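Local coordinates for protein SnoaL-like polyketide cyclase (Agrobacterium tumefaciens str. C58, PDB 3EHC) that is of unknown function but, as a SnoaL-like member of the NTF2 clan, may act as a polyketide cyclase, at residues D7-Y12 with A74-D79; R37-G40 with D46-V49. All coordinates share one frame; numbering follows the deposited sequence.

Contact 1. Residues D7-Y12 with A74-D79; sequences DIYLAY and ARLFFD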
loop_
_atom_site.group_PDB
_atom_site.type_symbol
_atom_site.label_atom_id
_atom_site.label_comp_id
_atom_site.label_asym_id
_atom_site.label_seq_id
_atom_site.Cartn_x
_atom_site.Cartn_y
_atom_site.Cartn_z
ATOM N N ASP B 7 14.152 -4.220 -12.750
ATOM C CA ASP B 7 14.217 -4.043 -14.186
ATOM C C ASP B 7 13.030 -4.663 -14.889
ATOM O O ASP B 7 12.461 -4.023 -15.766
ATOM C CB ASP B 7 15.517 -4.607 -14.744
ATOM C CG ASP B 7 16.719 -3.846 -14.270
ATOM O OD1 ASP B 7 16.670 -2.612 -14.227
ATOM O OD2 ASP B 7 17.727 -4.482 -13.949
ATOM N N ILE B 8 12.680 -5.902 -14.511
ATOM C CA ILE B 8 11.517 -6.624 -15.069
ATOM C C ILE B 8 10.228 -5.779 -14.837
ATOM O O ILE B 8 9.438 -5.561 -15.762
ATOM C CB ILE B 8 11.386 -8.047 -14.469
ATOM C CG1 ILE B 8 12.679 -8.850 -14.712
ATOM C CG2 ILE B 8 10.205 -8.756 -15.068
ATOM C CD1 ILE B 8 12.839 -10.092 -13.873
ATOM N N TYR B 9 10.078 -5.266 -13.613
ATOM C CA TYR B 9 8.932 -4.479 -13.241
ATOM C C TYR B 9 8.804 -3.181 -14.040
ATOM O O TYR B 9 7.715 -2.859 -14.502
ATOM C CB TYR B 9 8.962 -4.157 -11.745
ATOM C CG TYR B 9 7.692 -3.494 -11.279
ATOM C CD1 TYR B 9 6.474 -4.169 -11.365
ATOM C CD2 TYR B 9 7.694 -2.196 -10.751
ATOM C CE1 TYR B 9 5.294 -3.575 -10.949
ATOM C CE2 TYR B 9 6.506 -1.589 -10.330
ATOM C CZ TYR B 9 5.307 -2.298 -10.428
ATOM O OH TYR B 9 4.116 -1.755 -10.010
ATOM N N LEU B 10 9.897 -2.432 -14.178
ATOM C CA LEU B 10 9.856 -1.185 -14.929
ATOM C C LEU B 10 9.565 -1.449 -16.419
ATOM O O LEU B 10 8.884 -0.642 -17.044
ATOM C CB LEU B 10 11.124 -0.350 -14.711
ATOM C CG LEU B 10 11.355 0.257 -13.318
ATOM C CD1 LEU B 10 12.643 1.046 -13.279
ATOM C CD2 LEU B 10 10.231 1.152 -12.891
ATOM N N ALA B 11 10.036 -2.588 -16.956
ATOM C CA ALA B 11 9.709 -3.016 -18.325
ATOM C C ALA B 11 8.212 -3.367 -18.425
ATOM O O ALA B 11 7.561 -3.064 -19.410
ATOM C CB ALA B 11 10.593 -4.198 -18.763
ATOM N N TYR B 12 7.665 -3.983 -17.382
ATOM C CA TYR B 12 6.221 -4.289 -17.309
ATOM C C TYR B 12 5.380 -3.016 -17.336
ATOM O O TYR B 12 4.411 -2.924 -18.095
ATOM C CB TYR B 12 5.918 -5.139 -16.055
ATOM C CG TYR B 12 4.482 -5.164 -15.557
ATOM C CD1 TYR B 12 3.489 -5.840 -16.246
ATOM C CD2 TYR B 12 4.136 -4.549 -14.356
ATOM C CE1 TYR B 12 2.169 -5.880 -15.769
ATOM C CE2 TYR B 12 2.834 -4.563 -13.885
ATOM C CZ TYR B 12 1.850 -5.238 -14.588
ATOM O OH TYR B 12 0.541 -5.249 -14.105
ATOM N N ALA B 74 5.726 -1.688 -4.669
ATOM C CA ALA B 74 5.755 -0.406 -5.398
ATOM C C ALA B 74 4.772 0.604 -4.801
ATOM O O ALA B 74 3.643 0.250 -4.473
ATOM C CB ALA B 74 5.443 -0.631 -6.893
ATOM N N ARG B 75 5.223 1.849 -4.623
ATOM C CA ARG B 75 4.331 2.991 -4.486
ATOM C C ARG B 75 4.254 3.651 -5.859
ATOM O O ARG B 75 5.229 4.200 -6.332
ATOM C CB ARG B 75 4.829 3.978 -3.443
ATOM C CG ARG B 75 4.006 5.240 -3.343
ATOM C CD ARG B 75 4.647 6.110 -2.247
ATOM N NE ARG B 75 4.207 7.490 -2.273
ATOM C CZ ARG B 75 3.057 7.900 -1.746
ATOM N NH1 ARG B 75 2.225 7.054 -1.125
ATOM N NH2 ARG B 75 2.761 9.162 -1.799
ATOM N N LEU B 76 3.075 3.567 -6.472
ATOM C CA LEU B 76 2.768 4.138 -7.763
ATOM C C LEU B 76 1.928 5.378 -7.518
ATOM O O LEU B 76 1.000 5.344 -6.700
ATOM C CB LEU B 76 1.913 3.157 -8.568
ATOM C CG LEU B 76 2.494 1.761 -8.782
ATOM C CD1 LEU B 76 1.459 0.750 -9.304
ATOM C CD2 LEU B 76 3.623 1.959 -9.724
ATOM N N PHE B 77 2.239 6.438 -8.261
ATOM C CA PHE B 77 1.558 7.697 -8.205
ATOM C C PHE B 77 0.805 7.924 -9.532
ATOM O O PHE B 77 1.365 7.735 -10.625
ATOM C CB PHE B 77 2.574 8.818 -7.939
ATOM C CG PHE B 77 1.988 10.189 -8.107
ATOM C CD1 PHE B 77 0.985 10.623 -7.248
ATOM C CD2 PHE B 77 2.397 11.023 -9.157
ATOM C CE1 PHE B 77 0.409 11.857 -7.394
ATOM C CE2 PHE B 77 1.818 12.294 -9.315
ATOM C CZ PHE B 77 0.817 12.705 -8.434
ATOM N N PHE B 78 -0.481 8.264 -9.406
ATOM C CA PHE B 78 -1.354 8.540 -10.548
ATOM C C PHE B 78 -1.851 9.957 -10.513
ATOM O O PHE B 78 -2.193 10.483 -9.456
ATOM C CB PHE B 78 -2.554 7.601 -10.554
ATOM C CG PHE B 78 -2.192 6.168 -10.738
ATOM C CD1 PHE B 78 -2.014 5.645 -12.010
ATOM C CD2 PHE B 78 -2.039 5.320 -9.616
ATOM C CE1 PHE B 78 -1.672 4.302 -12.177
ATOM C CE2 PHE B 78 -1.728 3.992 -9.758
ATOM C CZ PHE B 78 -1.541 3.468 -11.029
ATOM N N ASP B 79 -1.863 10.562 -11.693
ATOM C CA ASP B 79 -2.393 11.882 -11.936
ATOM C C ASP B 79 -3.162 11.765 -13.263
ATOM O O ASP B 79 -2.578 11.766 -14.331
ATOM C CB ASP B 79 -1.214 12.863 -12.017
ATOM C CG ASP B 79 -1.634 14.325 -12.097
ATOM O OD1 ASP B 79 -2.839 14.628 -12.142
ATOM O OD2 ASP B 79 -0.722 15.185 -12.093
#
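Tyr9, on helix 5-17, reaches across to Ala74 and Leu76 of strand 71-80 through the outer end of its phenol, packing the N-terminal helix on the mixed sheet as in NTF2-like folds. The apolar part begins with the methyl of Ala74, which lies obliquely to the ring, with CB 3.7 Å from Tyr9 CE2 and 3.6 Å from Tyr9 OH. Leu76 comes from the opposite direction and brings its branched end to the same oxygen, Leu76 CD1 at 3.7 Å and CD2 at 3.8 Å from Tyr9 OH. With CG anti to the backbone N (chi1 -172°), the Tyr9 ring is directed from the helix at the strand, so that its outer end meets Ala74 and Leu76. These two point to the same face of the sheet; Arg75 between them points away, forms a salt bridge with Glu63 and packs on Trp115 of the second subunit.

No hydrogen bond joins the two segments. The polar bond of Tyr9 OH is made instead to Tyr104 OH on neighbouring strand 96-107. The phenolic oxygen is therefore buried among methyl groups yet satisfied: the bond to Tyr104 ties the helix to the sheet, while Ala74 and Leu76 supply only van der Waals packing around it.

Contact 2. Residues R37-G40 with D46-V49; sequences RPFG and DMLV
The Phe39 ring receives the selenium of Met47, a selenomethionine, at its edge: SE lies 4.0 Å from Phe39 CZ and 5.3 Å from the ring centroid, 80° off the ring normal. The guanidinium of Arg37 has Phe39 CE2 over one face, 3.7 Å above its plane and shifted toward the rim. Met47 SE approaches this group obliquely, 4.3 Å from Arg37 NH2, so the selenium lies near both flat groups.

The side chains of Phe39 and Met47 cross at about a right angle. Phe39 holds CG between its backbone N and carbonyl carbon (chi1 61°), a crowded setting that brings the ring against Arg37. Met47 leaves helix 40-54 extended, then bends at chi3 (77°), leaving SE rather than the terminal methyl nearest the ring. Arg37 NE donates to the backbone oxygen of His34, which ties the inner end of the guanidinium to the end of strand 32-34; Phe39 and Met47 both touch His34 as well.

Pro38 is the centre of an inverse gamma turn, closed by a weak bond from Phe39 N to Arg37 O. An edge-on Met-aromatic contact thus packs the connection from strand 32-34 onto helix 40-54.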
loop_
_atom_site.group_PDB
_atom_site.type_symbol
_atom_site.label_atom_id
_atom_site.label_comp_id
_atom_site.label_asym_id
_atom_site.label_seq_id
_atom_site.Cartn_x
_atom_site.Cartn_y
_atom_site.Cartn_z
ATOM N N ARG B 37 -8.264 -12.921 -6.298
ATOM C CA ARG B 37 -9.096 -13.416 -7.394
ATOM C C ARG B 37 -8.214 -14.248 -8.333
ATOM O O ARG B 37 -7.294 -13.715 -8.980
ATOM C CB ARG B 37 -9.793 -12.266 -8.122
ATOM C CG ARG B 37 -10.833 -11.536 -7.275
ATOM C CD ARG B 37 -11.116 -10.154 -7.866
ATOM N NE ARG B 37 -9.929 -9.287 -7.833
ATOM C CZ ARG B 37 -9.721 -8.223 -8.623
ATOM N NH1 ARG B 37 -10.610 -7.850 -9.545
ATOM N NH2 ARG B 37 -8.600 -7.517 -8.495
ATOM N N PRO B 38 -8.493 -15.568 -8.416
ATOM C CA PRO B 38 -7.625 -16.413 -9.210
ATOM C C PRO B 38 -8.062 -16.363 -10.671
ATOM O O PRO B 38 -8.536 -17.347 -11.210
ATOM C CB PRO B 38 -7.852 -17.791 -8.587
ATOM C CG PRO B 38 -9.286 -17.760 -8.147
ATOM C CD PRO B 38 -9.617 -16.342 -7.834
ATOM N N PHE B 39 -7.888 -15.208 -11.306
ATOM C CA PHE B 39 -8.488 -14.979 -12.627
ATOM C C PHE B 39 -7.524 -15.125 -13.842
ATOM O O PHE B 39 -7.947 -14.988 -14.990
ATOM C CB PHE B 39 -9.322 -13.666 -12.642
ATOM C CG PHE B 39 -8.548 -12.381 -12.337
ATOM C CD1 PHE B 39 -7.162 -12.303 -12.419
ATOM C CD2 PHE B 39 -9.260 -11.215 -12.037
ATOM C CE1 PHE B 39 -6.517 -11.097 -12.171
ATOM C CE2 PHE B 39 -8.622 -10.027 -11.793
ATOM C CZ PHE B 39 -7.252 -9.957 -11.862
ATOM N N GLY B 40 -6.254 -15.437 -13.572
ATOM C CA GLY B 40 -5.283 -15.763 -14.612
ATOM C C GLY B 40 -4.873 -14.618 -15.508
ATOM O O GLY B 40 -5.385 -13.504 -15.386
ATOM N N ASP B 46 -7.923 -8.329 -18.945
ATOM C CA ASP B 46 -9.255 -7.690 -18.938
ATOM C C ASP B 46 -9.322 -6.556 -17.940
ATOM O O ASP B 46 -9.935 -5.534 -18.202
ATOM C CB ASP B 46 -10.371 -8.684 -18.553
ATOM C CG ASP B 46 -10.578 -9.780 -19.570
ATOM O OD1 ASP B 46 -10.161 -9.625 -20.747
ATOM O OD2 ASP B 46 -11.178 -10.803 -19.176
HETATM N N MSE B 47 -8.728 -6.773 -16.775
HETATM C CA MSE B 47 -8.645 -5.759 -15.731
HETATM C C MSE B 47 -7.918 -4.502 -16.190
HETATM O O MSE B 47 -8.408 -3.410 -15.965
HETATM C CB MSE B 47 -7.957 -6.324 -14.489
HETATM C CG MSE B 47 -7.634 -5.302 -13.409
HETATM SE SE MSE B 47 -6.531 -6.025 -11.962
HETATM C CE MSE B 47 -4.751 -6.073 -12.811
ATOM N N LEU B 48 -6.759 -4.659 -16.826
ATOM C CA LEU B 48 -5.996 -3.523 -17.353
ATOM C C LEU B 48 -6.705 -2.833 -18.538
ATOM O O LEU B 48 -6.656 -1.618 -18.637
ATOM C CB LEU B 48 -4.581 -3.942 -17.757
ATOM C CG LEU B 48 -3.707 -4.622 -16.716
ATOM C CD1 LEU B 48 -2.524 -5.334 -17.410
ATOM C CD2 LEU B 48 -3.242 -3.592 -15.688
ATOM N N VAL B 49 -7.335 -3.606 -19.426
ATOM C CA VAL B 49 -8.120 -3.056 -20.539
ATOM C C VAL B 49 -9.268 -2.178 -19.998
ATOM O O VAL B 49 -9.591 -1.126 -20.559
ATOM C CB VAL B 49 -8.682 -4.187 -21.462
ATOM C CG1 VAL B 49 -9.856 -3.702 -22.314
ATOM C CG2 VAL B 49 -7.575 -4.744 -22.365
#

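In the fold
The two contacts share no helix or strand and lie on opposite sides of the chain's centre, with their own centres about 18 Å apart. Contact 1 belongs to the core, where a helix covers one face of the mixed sheet; contact 2 is at the surface, a short-range fold-back of a loop on the helix that follows it. In sequence, contact 2 falls between the two segments of contact 1. Their helices are nevertheless linked, since Tyr12 OH of helix 5-17 hydrogen-bonds Tyr44 OH of helix 40-54. The chemistry follows the setting: a phenol among aliphatic groups inside, and an aromatic edge, selenium and charged guanidinium outside. The buried phenol bonds to another side chain, the surface guanidinium to backbone.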